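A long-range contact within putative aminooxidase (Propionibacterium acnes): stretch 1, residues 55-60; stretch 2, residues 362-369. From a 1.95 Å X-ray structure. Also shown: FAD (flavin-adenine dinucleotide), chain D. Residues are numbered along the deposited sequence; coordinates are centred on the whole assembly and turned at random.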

# COMPACT_ATOMS: atom_id res chain seq x y z
N ARG A 55 21.25 -2.11 0.52
CA ARG A 55 20.03 -1.45 0.93
C ARG A 55 19.05 -2.44 1.52
O ARG A 55 18.85 -3.55 1.02
CB ARG A 55 19.40 -0.71 -0.25
CG ARG A 55 20.32 0.34 -0.87
CD ARG A 55 19.76 0.95 -2.13
NE ARG A 55 18.72 1.93 -1.86
CZ ARG A 55 18.20 2.75 -2.77
NH1 ARG A 55 18.61 2.73 -4.04
NH2 ARG A 55 17.26 3.61 -2.43
N TYR A 56 18.39 -2.01 2.59
CA TYR A 56 17.31 -2.78 3.17
C TYR A 56 16.01 -2.03 2.94
O TYR A 56 16.01 -0.87 2.52
CB TYR A 56 17.56 -3.06 4.65
CG TYR A 56 17.67 -1.83 5.53
CD1 TYR A 56 16.58 -1.37 6.25
CD2 TYR A 56 18.87 -1.14 5.65
CE1 TYR A 56 16.67 -0.26 7.07
CE2 TYR A 56 18.97 -0.03 6.46
CZ TYR A 56 17.87 0.41 7.17
OH TYR A 56 17.97 1.52 7.98
N GLU A 57 14.89 -2.70 3.22
CA GLU A 57 13.58 -2.14 2.95
C GLU A 57 12.92 -1.77 4.28
O GLU A 57 12.73 -2.61 5.17
CB GLU A 57 12.71 -3.15 2.18
CG GLU A 57 13.25 -3.63 0.82
CD GLU A 57 13.05 -2.64 -0.33
OE1 GLU A 57 13.04 -1.41 -0.08
OE2 GLU A 57 12.89 -3.11 -1.49
N MET A 58 12.61 -0.49 4.41
CA MET A 58 11.75 -0.01 5.47
C MET A 58 10.29 -0.00 5.01
O MET A 58 9.37 0.13 5.83
CB MET A 58 12.19 1.39 5.92
CG MET A 58 13.42 1.35 6.84
SD MET A 58 13.20 0.41 8.39
CE MET A 58 11.76 1.26 9.06
N GLY A 59 10.06 -0.17 3.72
CA GLY A 59 8.69 -0.21 3.18
C GLY A 59 8.45 -1.38 2.25
O GLY A 59 8.86 -2.52 2.54
N ALA A 60 7.78 -1.11 1.12
CA ALA A 60 7.54 -2.11 0.09
C ALA A 60 8.78 -2.92 -0.22
O ALA A 60 9.89 -2.38 -0.27
CB ALA A 60 7.00 -1.47 -1.19
N ILE A 362 17.81 -2.35 17.41
CA ILE A 362 16.90 -1.77 16.42
C ILE A 362 17.53 -0.45 15.96
O ILE A 362 17.63 0.52 16.75
CB ILE A 362 15.49 -1.45 16.98
CG1 ILE A 362 14.79 -2.70 17.53
CG2 ILE A 362 14.62 -0.87 15.88
CD1 ILE A 362 13.69 -2.40 18.55
N ILE A 363 17.98 -0.42 14.71
CA ILE A 363 18.70 0.75 14.18
C ILE A 363 17.74 1.76 13.53
O ILE A 363 18.09 2.94 13.41
CB ILE A 363 19.85 0.36 13.18
CG1 ILE A 363 19.28 -0.21 11.87
CG2 ILE A 363 20.83 -0.65 13.84
CD1 ILE A 363 20.25 -0.14 10.67
N GLU A 364 16.55 1.31 13.14
CA GLU A 364 15.52 2.19 12.59
C GLU A 364 14.09 1.67 12.87
O GLU A 364 13.81 0.48 12.75
CB GLU A 364 15.70 2.38 11.08
CG GLU A 364 14.95 3.57 10.51
CD GLU A 364 15.09 3.73 8.99
OE1 GLU A 364 15.99 3.13 8.36
OE2 GLU A 364 14.27 4.48 8.42
N GLU A 365 13.21 2.60 13.22
CA GLU A 365 11.80 2.31 13.43
C GLU A 365 10.95 3.34 12.73
O GLU A 365 11.24 4.54 12.77
CB GLU A 365 11.45 2.35 14.91
CG GLU A 365 10.09 1.77 15.19
CD GLU A 365 9.77 1.79 16.64
OE1 GLU A 365 9.37 2.88 17.13
OE2 GLU A 365 9.94 0.74 17.31
N GLN A 366 9.88 2.85 12.10
CA GLN A 366 8.91 3.72 11.43
C GLN A 366 7.51 3.20 11.64
O GLN A 366 7.26 2.03 11.34
CB GLN A 366 9.20 3.74 9.93
CG GLN A 366 8.29 4.66 9.14
CD GLN A 366 8.61 6.10 9.33
OE1 GLN A 366 9.74 6.53 9.07
NE2 GLN A 366 7.63 6.87 9.77
N THR A 367 6.60 4.05 12.13
CA THR A 367 5.16 3.78 11.99
C THR A 367 4.65 4.57 10.77
O THR A 367 4.74 5.79 10.70
CB THR A 367 4.33 4.11 13.25
OG1 THR A 367 4.80 3.32 14.35
CG2 THR A 367 2.85 3.78 13.02
N TRP A 368 4.12 3.84 9.81
CA TRP A 368 3.72 4.43 8.53
C TRP A 368 2.24 4.78 8.53
O TRP A 368 1.42 4.07 9.12
CB TRP A 368 3.94 3.43 7.42
CG TRP A 368 5.34 3.04 7.14
CD1 TRP A 368 5.94 1.86 7.46
CD2 TRP A 368 6.32 3.80 6.43
NE1 TRP A 368 7.22 1.84 7.00
CE2 TRP A 368 7.48 3.02 6.35
CE3 TRP A 368 6.32 5.07 5.83
CZ2 TRP A 368 8.64 3.46 5.71
CZ3 TRP A 368 7.48 5.51 5.20
CH2 TRP A 368 8.62 4.70 5.15
N TYR A 369 1.89 5.86 7.84
CA TYR A 369 0.50 6.14 7.48
C TYR A 369 0.21 5.17 6.34
O TYR A 369 0.78 5.27 5.24
CB TYR A 369 0.32 7.57 7.01
CG TYR A 369 -1.06 7.90 6.49
CD1 TYR A 369 -2.05 8.40 7.33
CD2 TYR A 369 -1.37 7.73 5.14
CE1 TYR A 369 -3.32 8.72 6.83
CE2 TYR A 369 -2.63 8.04 4.64
CZ TYR A 369 -3.59 8.53 5.49
OH TYR A 369 -4.83 8.83 4.98
PA FAD D . 3.15 7.14 -0.49
O1A FAD D . 4.04 6.00 -0.90
O2A FAD D . 2.80 7.24 0.98
O5B FAD D . 3.88 8.51 -0.87
C5B FAD D . 3.18 9.71 -0.62
C4B FAD D . 4.10 10.90 -0.81
O4B FAD D . 3.37 12.09 -0.59
C3B FAD D . 5.29 10.87 0.16
O3B FAD D . 6.50 10.99 -0.56
C2B FAD D . 5.02 12.03 1.08
O2B FAD D . 6.21 12.57 1.66
C1B FAD D . 4.17 12.95 0.19
N9A FAD D . 3.37 13.87 1.02
C8A FAD D . 2.50 13.54 2.04
N7A FAD D . 1.99 14.69 2.56
C5A FAD D . 2.51 15.74 1.87
C6A FAD D . 2.35 17.14 1.98
N6A FAD D . 1.25 17.64 2.64
N1A FAD D . 3.02 17.96 1.08
C2A FAD D . 3.89 17.43 0.13
N3A FAD D . 4.04 16.06 0.04
C4A FAD D . 3.38 15.23 0.90
N1 FAD D . 3.27 -2.16 -1.94
C2 FAD D . 3.29 -3.20 -2.85
O2 FAD D . 2.88 -3.02 -4.00
N3 FAD D . 3.73 -4.45 -2.46
C4 FAD D . 4.18 -4.65 -1.17
O4 FAD D . 4.59 -5.78 -0.86
C4X FAD D . 4.18 -3.60 -0.25
N5 FAD D . 4.61 -3.77 1.05
C5X FAD D . 4.76 -2.70 1.91
C6 FAD D . 5.33 -2.88 3.17
C7 FAD D . 5.51 -1.79 4.02
C7M FAD D . 6.14 -2.02 5.36
C8 FAD D . 5.12 -0.52 3.60
C8M FAD D . 5.30 0.69 4.47
C9 FAD D . 4.55 -0.35 2.34
C9A FAD D . 4.36 -1.43 1.49
N10 FAD D . 3.76 -1.29 0.22
C10 FAD D . 3.74 -2.34 -0.66
C1' FAD D . 2.86 -0.14 -0.08
C2' FAD D . 3.51 0.88 -1.01
O2' FAD D . 4.83 1.22 -0.58
C3' FAD D . 2.61 2.10 -1.05
O3' FAD D . 1.27 1.69 -1.34
C4' FAD D . 3.11 3.11 -2.08
O4' FAD D . 4.32 3.72 -1.65
C5' FAD D . 2.01 4.13 -2.32
O5' FAD D . 2.53 5.23 -3.01
P FAD D . 1.78 6.67 -2.92
O1P FAD D . 2.55 7.72 -3.69
O2P FAD D . 0.39 6.50 -3.42
O3P FAD D . 1.81 7.09 -1.37

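Residues 55-60 form a largely irregular segment beside the strand 362-369. The touching parts, residues 56-59 and 363-368, run in roughly the same direction, 20° apart, and the two stretches are joined mainly through side chains, since even the nearest CA atoms, those of Met58 and Gln366, lie 7.6 Å apart. Together they bury 310 Å². Arg55 stays out of reach of the strand, its guanidinium bonded elsewhere in the structure. Tyr56 makes the first tie: its CB points toward the strand, chi1 is p, and the buried ring carries its hydroxyl to the carboxylate of Glu364, where Tyr56 OH donates a hydrogen bond to Glu364 OE1 at 2.6 Å. Glu364 meets it with an extended side chain, chi1 and chi2 both t, and OE1 lies near the plane of the tyrosine ring, at its edge. Ile363 adds an apolar contact, its CD1 4.3 Å from Tyr56 CZ; its CB points sideways, but the end of the side chain comes nearer. Glu57 is also out of reach, and its carboxylate oxygens are bonded elsewhere. Met58 gives up the most surface, 102 Å². Its flexible, unbranched side chain, m at all three chi angles, spans several strand residues: CG lies 3.5 Å from Glu364 OE1, CE packs 3.7 Å from Gln366 CB, and CB sits 4.1 Å from Trp368 CZ2. The backbone of Met58 supplies the second polar tie, as Trp368 NE1 donates a hydrogen bond to Met58 O at 3.0 Å, the N-H...O angle of 135° being well short of linear. The indole thus offers both a donor and a broad apolar surface; the flavin methyl C8M lies over one face of the ring, 3.3 Å from Trp368 CD1. Gly59 and Ala60 then turn to the cofactor: Gly59 C lies 3.5 Å from FAD C7, and Ala60 CA 3.4 Å from FAD C5X.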